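Local atomic coordinates of uricase (Arthrobacter globiformis, PDB entry 2YZC), a protein that catalyses the oxidation of uric acid by molecular oxygen to 5-hydroxyisourate, which is processed further to (S)-allantoin. Residues G208-A213 with D241-S246; T84-L89 with I146-E151; A232-H237 with A281-E286. All coordinates share one frame; numbering follows the deposited sequence.

Interaction 1 (G208-A213 with D241-S246)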
loop_
_atom_site.group_PDB
_atom_site.type_symbol
_atom_site.label_atom_id
_atom_site.label_comp_id
_atom_site.label_asym_id
_atom_site.label_seq_id
_atom_site.Cartn_x
_atom_site.Cartn_y
_atom_site.Cartn_z
ATOM N N GLY A 208 12.180 -21.260 -13.372
ATOM C CA GLY A 208 12.765 -21.237 -14.702
ATOM C C GLY A 208 11.831 -21.749 -15.790
ATOM O O GLY A 208 11.809 -21.213 -16.899
ATOM N N LEU A 209 11.062 -22.789 -15.486
ATOM C CA LEU A 209 10.132 -23.356 -16.463
ATOM C C LEU A 209 8.999 -22.382 -16.785
ATOM O O LEU A 209 8.557 -22.281 -17.933
ATOM C CB LEU A 209 9.552 -24.669 -15.940
ATOM C CG LEU A 209 10.561 -25.802 -15.740
ATOM C CD1 LEU A 209 9.909 -26.963 -15.004
ATOM C CD2 LEU A 209 11.095 -26.244 -17.094
ATOM N N LEU A 210 8.528 -21.671 -15.767
ATOM C CA LEU A 210 7.452 -20.700 -15.955
ATOM C C LEU A 210 7.944 -19.541 -16.816
ATOM O O LEU A 210 7.267 -19.119 -17.751
ATOM C CB LEU A 210 6.968 -20.163 -14.606
ATOM C CG LEU A 210 6.267 -21.151 -13.668
ATOM C CD1 LEU A 210 6.000 -20.485 -12.328
ATOM C CD2 LEU A 210 4.956 -21.614 -14.295
ATOM N N LEU A 211 9.128 -19.035 -16.489
ATOM C CA LEU A 211 9.712 -17.920 -17.227
ATOM C C LEU A 211 9.966 -18.317 -18.676
ATOM O O LEU A 211 9.709 -17.540 -19.597
ATOM C CB LEU A 211 11.021 -17.492 -16.562
ATOM C CG LEU A 211 11.096 -16.163 -15.796
ATOM C CD1 LEU A 211 9.732 -15.721 -15.302
ATOM C CD2 LEU A 211 12.083 -16.322 -14.645
ATOM N N LYS A 212 10.466 -19.535 -18.867
ATOM C CA LYS A 212 10.771 -20.051 -20.198
ATOM C C LYS A 212 9.525 -20.191 -21.063
ATOM O O LYS A 212 9.520 -19.777 -22.223
ATOM C CB LYS A 212 11.473 -21.407 -20.090
ATOM C CG LYS A 212 11.771 -22.065 -21.435
ATOM C CD LYS A 212 12.411 -23.435 -21.243
ATOM C CE LYS A 212 12.635 -24.145 -22.571
ATOM N NZ LYS A 212 13.562 -23.388 -23.459
ATOM N N ALA A 213 8.474 -20.783 -20.505
ATOM C CA ALA A 213 7.232 -20.968 -21.246
ATOM C C ALA A 213 6.599 -19.619 -21.565
ATOM O O ALA A 213 6.075 -19.413 -22.658
ATOM C CB ALA A 213 6.259 -21.825 -20.444
ATOM N N ASP A 241 1.459 -32.479 -8.305
ATOM C CA ASP A 241 0.175 -32.975 -8.801
ATOM C C ASP A 241 -0.634 -31.928 -9.545
ATOM O O ASP A 241 -1.456 -32.260 -10.403
ATOM C CB ASP A 241 -0.667 -33.520 -7.650
ATOM C CG ASP A 241 -0.572 -35.026 -7.526
ATOM O OD1 ASP A 241 0.202 -35.636 -8.294
ATOM O OD2 ASP A 241 -1.271 -35.591 -6.661
ATOM N N GLU A 242 -0.413 -30.662 -9.215
ATOM C CA GLU A 242 -1.152 -29.599 -9.867
ATOM C C GLU A 242 -0.529 -28.243 -9.601
ATOM O O GLU A 242 0.167 -28.042 -8.610
ATOM C CB GLU A 242 -2.599 -29.584 -9.372
ATOM C CG GLU A 242 -2.714 -29.552 -7.852
ATOM C CD GLU A 242 -4.147 -29.446 -7.377
ATOM O OE1 GLU A 242 -4.401 -29.733 -6.186
ATOM O OE2 GLU A 242 -5.015 -29.066 -8.193
ATOM N N ILE A 243 -0.784 -27.317 -10.508
ATOM C CA ILE A 243 -0.278 -25.967 -10.357
ATOM C C ILE A 243 -1.417 -25.039 -10.726
ATOM O O ILE A 243 -2.140 -25.275 -11.699
ATOM C CB ILE A 243 0.948 -25.717 -11.264
ATOM C CG1 ILE A 243 1.429 -24.270 -11.094
ATOM C CG2 ILE A 243 0.598 -26.004 -12.717
ATOM C CD1 ILE A 243 2.730 -23.971 -11.794
ATOM N N LYS A 244 -1.602 -24.004 -9.919
ATOM C CA LYS A 244 -2.652 -23.033 -10.159
ATOM C C LYS A 244 -1.990 -21.700 -10.416
ATOM O O LYS A 244 -1.020 -21.349 -9.748
ATOM C CB LYS A 244 -3.568 -22.909 -8.944
ATOM C CG LYS A 244 -4.381 -24.151 -8.646
ATOM C CD LYS A 244 -5.386 -23.889 -7.542
ATOM C CE LYS A 244 -6.398 -25.021 -7.450
ATOM N NZ LYS A 244 -7.480 -24.685 -6.488
ATOM N N MET A 245 -2.513 -20.964 -11.386
ATOM C CA MET A 245 -1.960 -19.659 -11.697
ATOM C C MET A 245 -3.054 -18.613 -11.791
ATOM O O MET A 245 -4.189 -18.901 -12.184
ATOM C CB MET A 245 -1.183 -19.715 -13.010
ATOM C CG MET A 245 0.083 -20.538 -12.927
ATOM S SD MET A 245 0.793 -20.850 -14.548
ATOM C CE MET A 245 0.030 -22.401 -14.921
ATOM N N SER A 246 -2.689 -17.394 -11.411
ATOM C CA SER A 246 -3.584 -16.252 -11.452
ATOM C C SER A 246 -2.742 -15.192 -12.151
ATOM O O SER A 246 -1.797 -14.655 -11.570
ATOM C CB SER A 246 -3.942 -15.809 -10.034
ATOM O OG SER A 246 -4.865 -14.737 -10.064
#
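Leu210 holds CG beside its own backbone N and opposite the carbonyl carbon (chi1 -67°), and this swings its branched end off helix 199-216 toward Ile243 and Met245 of strand 240-254. Ile243 answers with a fully stretched arm: CG1 stands anti to the backbone N (chi1 179°) and chi2 is also extended, which puts CD1 as far from the strand as the side chain allows. CD2 of Leu210 meets that CD1 at 4.1 Å, methyl against methyl, with the two side chains sliding past each other in opposite directions. The same Leu210 CD2 lies 4.2 Å from Met245 SD, so one methyl faces both strand residues. At Met245 the thioether bends at its last torsion (chi3 -92°) and carries CE back along the strand, to 4.3 Å from Ile243 CG2. Ile243 and Met245 are two apart on an extended chain and therefore project from one face of the sheet. The setting is the T-fold, in which a pair of helices packs across an antiparallel sheet; here residues 208-213 of the first helix of the pair meet residues 241-246 through Leu210. The backbones stay well separated, with Leu210 CA and Met245 CA 10.4 Å apart, and the contact buries just 80 Å² in all. The side chain of Met245 is about 13 Å from a bound allantoate ion. Much of the packing comes from neighbours: Met229 of helix 222-236 and Ala188 of strand 182-192 also touch Leu210, while Met245 packs on Met226 and Ile243 on Trp190. On the other face of the strand, Lys244 makes a cation-pi contact with Trp295, and Glu242 forms a salt bridge with Arg191.

Interaction 2 (T84-L89 with I146-E151)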
loop_
_atom_site.group_PDB
_atom_site.type_symbol
_atom_site.label_atom_id
_atom_site.label_comp_id
_atom_site.label_asym_id
_atom_site.label_seq_id
_atom_site.Cartn_x
_atom_site.Cartn_y
_atom_site.Cartn_z
ATOM N N THR A 84 15.409 -25.537 4.694
ATOM C CA THR A 84 14.529 -24.825 3.777
ATOM C C THR A 84 13.320 -24.315 4.543
ATOM O O THR A 84 13.082 -24.711 5.683
ATOM C CB THR A 84 14.009 -25.749 2.654
ATOM O OG1 THR A 84 13.254 -26.815 3.240
ATOM C CG2 THR A 84 15.169 -26.337 1.845
ATOM N N THR A 85 12.562 -23.434 3.903
ATOM C CA THR A 85 11.365 -22.871 4.504
ATOM C C THR A 85 10.331 -23.974 4.735
ATOM O O THR A 85 9.695 -24.030 5.790
ATOM C CB THR A 85 10.772 -21.785 3.591
ATOM O OG1 THR A 85 11.726 -20.726 3.443
ATOM C CG2 THR A 85 9.483 -21.229 4.174
ATOM N N GLU A 86 10.163 -24.856 3.756
ATOM C CA GLU A 86 9.197 -25.938 3.903
ATOM C C GLU A 86 9.539 -26.852 5.080
ATOM O O GLU A 86 8.655 -27.276 5.822
ATOM C CB GLU A 86 9.099 -26.752 2.608
ATOM C CG GLU A 86 8.452 -25.986 1.467
ATOM C CD GLU A 86 9.455 -25.271 0.568
ATOM O OE1 GLU A 86 10.507 -24.809 1.065
ATOM O OE2 GLU A 86 9.177 -25.162 -0.649
ATOM N N GLU A 87 10.818 -27.156 5.259
ATOM C CA GLU A 87 11.220 -28.017 6.364
ATOM C C GLU A 87 11.025 -27.325 7.709
ATOM O O GLU A 87 10.766 -27.976 8.721
ATOM C CB GLU A 87 12.670 -28.462 6.170
ATOM C CG GLU A 87 12.811 -29.410 4.986
ATOM C CD GLU A 87 14.244 -29.624 4.564
ATOM O OE1 GLU A 87 15.003 -30.265 5.321
ATOM O OE2 GLU A 87 14.610 -29.141 3.472
ATOM N N PHE A 88 11.133 -26.002 7.719
ATOM C CA PHE A 88 10.928 -25.249 8.949
ATOM C C PHE A 88 9.451 -25.364 9.318
ATOM O O PHE A 88 9.106 -25.611 10.473
ATOM C CB PHE A 88 11.292 -23.775 8.745
ATOM C CG PHE A 88 11.179 -22.939 9.994
ATOM C CD1 PHE A 88 11.906 -23.267 11.138
ATOM C CD2 PHE A 88 10.363 -21.812 10.021
ATOM C CE1 PHE A 88 11.823 -22.479 12.294
ATOM C CE2 PHE A 88 10.272 -21.017 11.168
ATOM C CZ PHE A 88 11.006 -21.353 12.308
ATOM N N LEU A 89 8.578 -25.194 8.328
ATOM C CA LEU A 89 7.147 -25.278 8.579
ATOM C C LEU A 89 6.750 -26.683 9.036
ATOM O O LEU A 89 5.889 -26.840 9.907
ATOM C CB LEU A 89 6.360 -24.895 7.320
ATOM C CG LEU A 89 6.523 -23.462 6.798
ATOM C CD1 LEU A 89 5.685 -23.288 5.538
ATOM C CD2 LEU A 89 6.098 -22.459 7.863
ATOM N N ILE A 146 1.783 -29.904 1.179
ATOM C CA ILE A 146 2.571 -28.697 0.958
ATOM C C ILE A 146 2.346 -28.064 -0.411
ATOM O O ILE A 146 2.359 -28.748 -1.445
ATOM C CB ILE A 146 4.080 -28.989 1.089
ATOM C CG1 ILE A 146 4.392 -29.493 2.497
ATOM C CG2 ILE A 146 4.882 -27.736 0.777
ATOM C CD1 ILE A 146 5.830 -29.943 2.671
ATOM N N VAL A 147 2.143 -26.750 -0.399
ATOM C CA VAL A 147 1.952 -25.962 -1.611
ATOM C C VAL A 147 3.019 -24.871 -1.615
ATOM O O VAL A 147 3.078 -24.059 -0.692
ATOM C CB VAL A 147 0.552 -25.288 -1.644
ATOM C CG1 VAL A 147 0.493 -24.232 -2.754
ATOM C CG2 VAL A 147 -0.531 -26.339 -1.867
ATOM N N ALA A 148 3.873 -24.869 -2.636
ATOM C CA ALA A 148 4.910 -23.849 -2.754
ATOM C C ALA A 148 4.456 -22.894 -3.846
ATOM O O ALA A 148 3.598 -23.235 -4.651
ATOM C CB ALA A 148 6.254 -24.484 -3.130
ATOM N N GLY A 149 5.015 -21.692 -3.875
ATOM C CA GLY A 149 4.598 -20.764 -4.902
ATOM C C GLY A 149 5.527 -19.591 -5.093
ATOM O O GLY A 149 6.542 -19.451 -4.408
ATOM N N ILE A 150 5.171 -18.749 -6.050
ATOM C CA ILE A 150 5.949 -17.562 -6.345
ATOM C C ILE A 150 4.954 -16.446 -6.611
ATOM O O ILE A 150 3.855 -16.688 -7.115
ATOM C CB ILE A 150 6.848 -17.780 -7.583
ATOM C CG1 ILE A 150 7.744 -16.557 -7.804
ATOM C CG2 ILE A 150 5.989 -18.039 -8.810
ATOM C CD1 ILE A 150 8.806 -16.771 -8.866
ATOM N N GLU A 151 5.321 -15.227 -6.246
ATOM C CA GLU A 151 4.446 -14.094 -6.478
ATOM C C GLU A 151 5.279 -12.837 -6.649
ATOM O O GLU A 151 6.475 -12.835 -6.357
ATOM C CB GLU A 151 3.458 -13.932 -5.314
ATOM C CG GLU A 151 4.093 -13.659 -3.962
ATOM C CD GLU A 151 3.099 -13.811 -2.817
ATOM O OE1 GLU A 151 3.388 -13.337 -1.696
ATOM O OE2 GLU A 151 2.029 -14.414 -3.038
#
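Glu86, in the first turn of helix 85-99, reaches across to Ile146 and Ala148 of strand 143-157. In the tandem T-fold architecture of uricase this joins a helix of the first half to a strand of the second. From CB the chain leaves the helix toward the strand, with Ile146 CG2 still 4.7 Å away. CG comes closer, its methylene lying 4.0 Å from Ile146 CG2, where the two side chains pass at a slant. The chain then kinks at chi2 (93°), turning the carboxylate away from the isoleucine and along the strand. OE2 ends 3.9 Å from Ala148 CB, a plain van der Waals approach, while OE1 forms a salt bridge with Arg133 of strand 131-140. This ion pair probably offsets the charge of the buried carboxylate, and Phe199 and Ala135 also pack against Glu86. Thr84 begins the helix as its N-cap: its OG1 accepts from Glu87 N at 3.2 Å. The same OG1 donates at 2.7 Å to Glu87 OE2, approaching the carboxylate on its anti side, 34° out of its plane.

Interaction 3 (A232-H237 with A281-E286)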
loop_
_atom_site.group_PDB
_atom_site.type_symbol
_atom_site.label_atom_id
_atom_site.label_comp_id
_atom_site.label_asym_id
_atom_site.label_seq_id
_atom_site.Cartn_x
_atom_site.Cartn_y
_atom_site.Cartn_z
ATOM N N ALA A 232 4.492 -27.401 -18.666
ATOM C CA ALA A 232 5.934 -27.582 -18.540
ATOM C C ALA A 232 6.312 -28.020 -17.124
ATOM O O ALA A 232 7.203 -28.848 -16.938
ATOM C CB ALA A 232 6.656 -26.279 -18.893
ATOM N N VAL A 233 5.635 -27.457 -16.130
ATOM C CA VAL A 233 5.916 -27.799 -14.741
ATOM C C VAL A 233 5.512 -29.240 -14.415
ATOM O O VAL A 233 6.325 -30.024 -13.906
ATOM C CB VAL A 233 5.195 -26.820 -13.784
ATOM C CG1 VAL A 233 5.272 -27.319 -12.350
ATOM C CG2 VAL A 233 5.838 -25.441 -13.889
ATOM N N ILE A 234 4.268 -29.591 -14.718
ATOM C CA ILE A 234 3.779 -30.939 -14.438
ATOM C C ILE A 234 4.565 -32.010 -15.190
ATOM O O ILE A 234 4.851 -33.077 -14.643
ATOM C CB ILE A 234 2.287 -31.092 -14.801
ATOM C CG1 ILE A 234 1.451 -30.029 -14.080
ATOM C CG2 ILE A 234 1.802 -32.492 -14.411
ATOM C CD1 ILE A 234 1.520 -30.098 -12.572
ATOM N N GLU A 235 4.910 -31.732 -16.441
ATOM C CA GLU A 235 5.655 -32.697 -17.243
ATOM C C GLU A 235 7.078 -32.902 -16.741
ATOM O O GLU A 235 7.662 -33.972 -16.919
ATOM C CB GLU A 235 5.694 -32.254 -18.709
ATOM C CG GLU A 235 4.371 -32.417 -19.436
ATOM C CD GLU A 235 4.447 -31.971 -20.881
ATOM O OE1 GLU A 235 3.475 -32.208 -21.630
ATOM O OE2 GLU A 235 5.476 -31.380 -21.268
ATOM N N THR A 236 7.631 -31.878 -16.099
ATOM C CA THR A 236 8.998 -31.950 -15.602
ATOM C C THR A 236 9.137 -32.484 -14.177
ATOM O O THR A 236 10.142 -33.117 -13.846
ATOM C CB THR A 236 9.668 -30.558 -15.662
ATOM O OG1 THR A 236 9.619 -30.060 -17.006
ATOM C CG2 THR A 236 11.123 -30.638 -15.209
ATOM N N HIS A 237 8.138 -32.244 -13.335
ATOM C CA HIS A 237 8.232 -32.679 -11.947
ATOM C C HIS A 237 7.180 -33.663 -11.460
ATOM O O HIS A 237 6.052 -33.283 -11.170
ATOM C CB HIS A 237 8.243 -31.457 -11.029
ATOM C CG HIS A 237 9.470 -30.614 -11.176
ATOM N ND1 HIS A 237 9.540 -29.544 -12.042
ATOM C CD2 HIS A 237 10.689 -30.710 -10.597
ATOM C CE1 HIS A 237 10.750 -29.018 -11.989
ATOM N NE2 HIS A 237 11.467 -29.707 -11.120
ATOM N N ALA A 281 -6.320 -20.434 -13.846
ATOM C CA ALA A 281 -6.566 -21.830 -14.162
ATOM C C ALA A 281 -5.721 -22.793 -13.352
ATOM O O ALA A 281 -4.676 -22.435 -12.805
ATOM C CB ALA A 281 -6.333 -22.081 -15.642
ATOM N N THR A 282 -6.206 -24.028 -13.296
ATOM C CA THR A 282 -5.540 -25.113 -12.602
ATOM C C THR A 282 -5.134 -26.123 -13.670
ATOM O O THR A 282 -5.966 -26.549 -14.476
ATOM C CB THR A 282 -6.490 -25.827 -11.622
ATOM O OG1 THR A 282 -7.041 -24.882 -10.697
ATOM C CG2 THR A 282 -5.741 -26.906 -10.854
ATOM N N ILE A 283 -3.857 -26.479 -13.693
ATOM C CA ILE A 283 -3.354 -27.473 -14.632
ATOM C C ILE A 283 -3.037 -28.669 -13.736
ATOM O O ILE A 283 -2.234 -28.556 -12.809
ATOM C CB ILE A 283 -2.077 -26.984 -15.342
ATOM C CG1 ILE A 283 -2.378 -25.716 -16.143
ATOM C CG2 ILE A 283 -1.550 -28.061 -16.269
ATOM C CD1 ILE A 283 -3.401 -25.912 -17.248
ATOM N N GLN A 284 -3.680 -29.804 -14.004
ATOM C CA GLN A 284 -3.501 -30.995 -13.180
ATOM C C GLN A 284 -2.939 -32.228 -13.876
ATOM O O GLN A 284 -3.037 -32.379 -15.093
ATOM C CB GLN A 284 -4.842 -31.387 -12.549
ATOM C CG GLN A 284 -5.372 -30.430 -11.506
ATOM C CD GLN A 284 -6.688 -30.896 -10.904
ATOM O OE1 GLN A 284 -7.075 -30.466 -9.814
ATOM N NE2 GLN A 284 -7.389 -31.771 -11.619
ATOM N N ARG A 285 -2.346 -33.110 -13.077
ATOM C CA ARG A 285 -1.821 -34.367 -13.585
ATOM C C ARG A 285 -3.085 -35.222 -13.703
ATOM O O ARG A 285 -3.876 -35.289 -12.761
ATOM C CB ARG A 285 -0.850 -34.980 -12.571
ATOM C CG ARG A 285 -0.158 -36.252 -13.032
ATOM C CD ARG A 285 0.824 -36.752 -11.971
ATOM N NE ARG A 285 1.924 -35.815 -11.761
ATOM C CZ ARG A 285 2.902 -35.601 -12.637
ATOM N NH1 ARG A 285 2.923 -36.266 -13.784
ATOM N NH2 ARG A 285 3.853 -34.712 -12.373
ATOM N N GLU A 286 -3.290 -35.860 -14.848
ATOM C CA GLU A 286 -4.495 -36.667 -15.032
ATOM C C GLU A 286 -4.744 -37.643 -13.887
ATOM O O GLU A 286 -3.838 -38.349 -13.457
ATOM C CB GLU A 286 -4.440 -37.456 -16.346
ATOM C CG GLU A 286 -5.771 -38.132 -16.669
ATOM C CD GLU A 286 -5.681 -39.183 -17.769
ATOM O OE1 GLU A 286 -6.748 -39.699 -18.170
ATOM O OE2 GLU A 286 -4.558 -39.501 -18.224
HETATM O O HOH W 1 5.906 -35.782 -14.646
#
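Ile234, in the last turn of helix 222-236, is flanked by Ile283 and Arg285 near the end of strand 276-285, joining the second helix of the second T-fold to the sheet. The tight part lies at Arg285. Ile234 CG2 sits over one face of its guanidinium, offset toward the rim, 3.6 Å from NH2. The arginine runs extended through chi2 and bends at chi3 (-65°), which brings the guanidinium back over the helix end. There NH2 donates to Ile234 O at 3.0 Å; it reaches a lone pair in the carbonyl plane, but the N-H is bent (132°). Ile240 O also accepts from NH2, and His237 O lies at the guanidinium's edge, in its plane. With an alanine here, the helix-end carbonyl of Ile234 would probably lose its guanidinium donor and the methyl CG2 its flat cover. The apolar flank is more widely spaced: Ile234 CG1 packs on Ile283 CG2 at 4.2 Å, and Ile234 CD1 faces the backbone O of Ile283 at 4.1 Å. Ile283 belongs to a strand that pairs antiparallel with one of the third subunit, continuing the sheet across the interface. The solvent side is hydrated around the partly exposed Arg285: one water donates to Ile234 O at 2.9 Å and accepts from Arg285 NH1 at 3.1 Å.

In the fold
All three contacts pack a helix on the same curved antiparallel sheet. Interaction 2 closes first along the chain, using a helix of the first T-fold half; interactions 1 and 3 follow within the second half, their segments alternating. Their centres lie about 8 Å apart, since helices 199-216 and 222-236 are consecutive and strands 240-254 and 276-285 are neighbours; Ile243 O and Ile283 N, 2.9 Å apart, probably form one of the bonds between those strands. The centre of interaction 2 is about 16 Å from that of interaction 1, which it touches through Ile150 CG2 and Leu210 CD1, and about 18 Å from that of interaction 3. One sheet thus carries helices of both halves, and at interaction 3 it continues into another subunit.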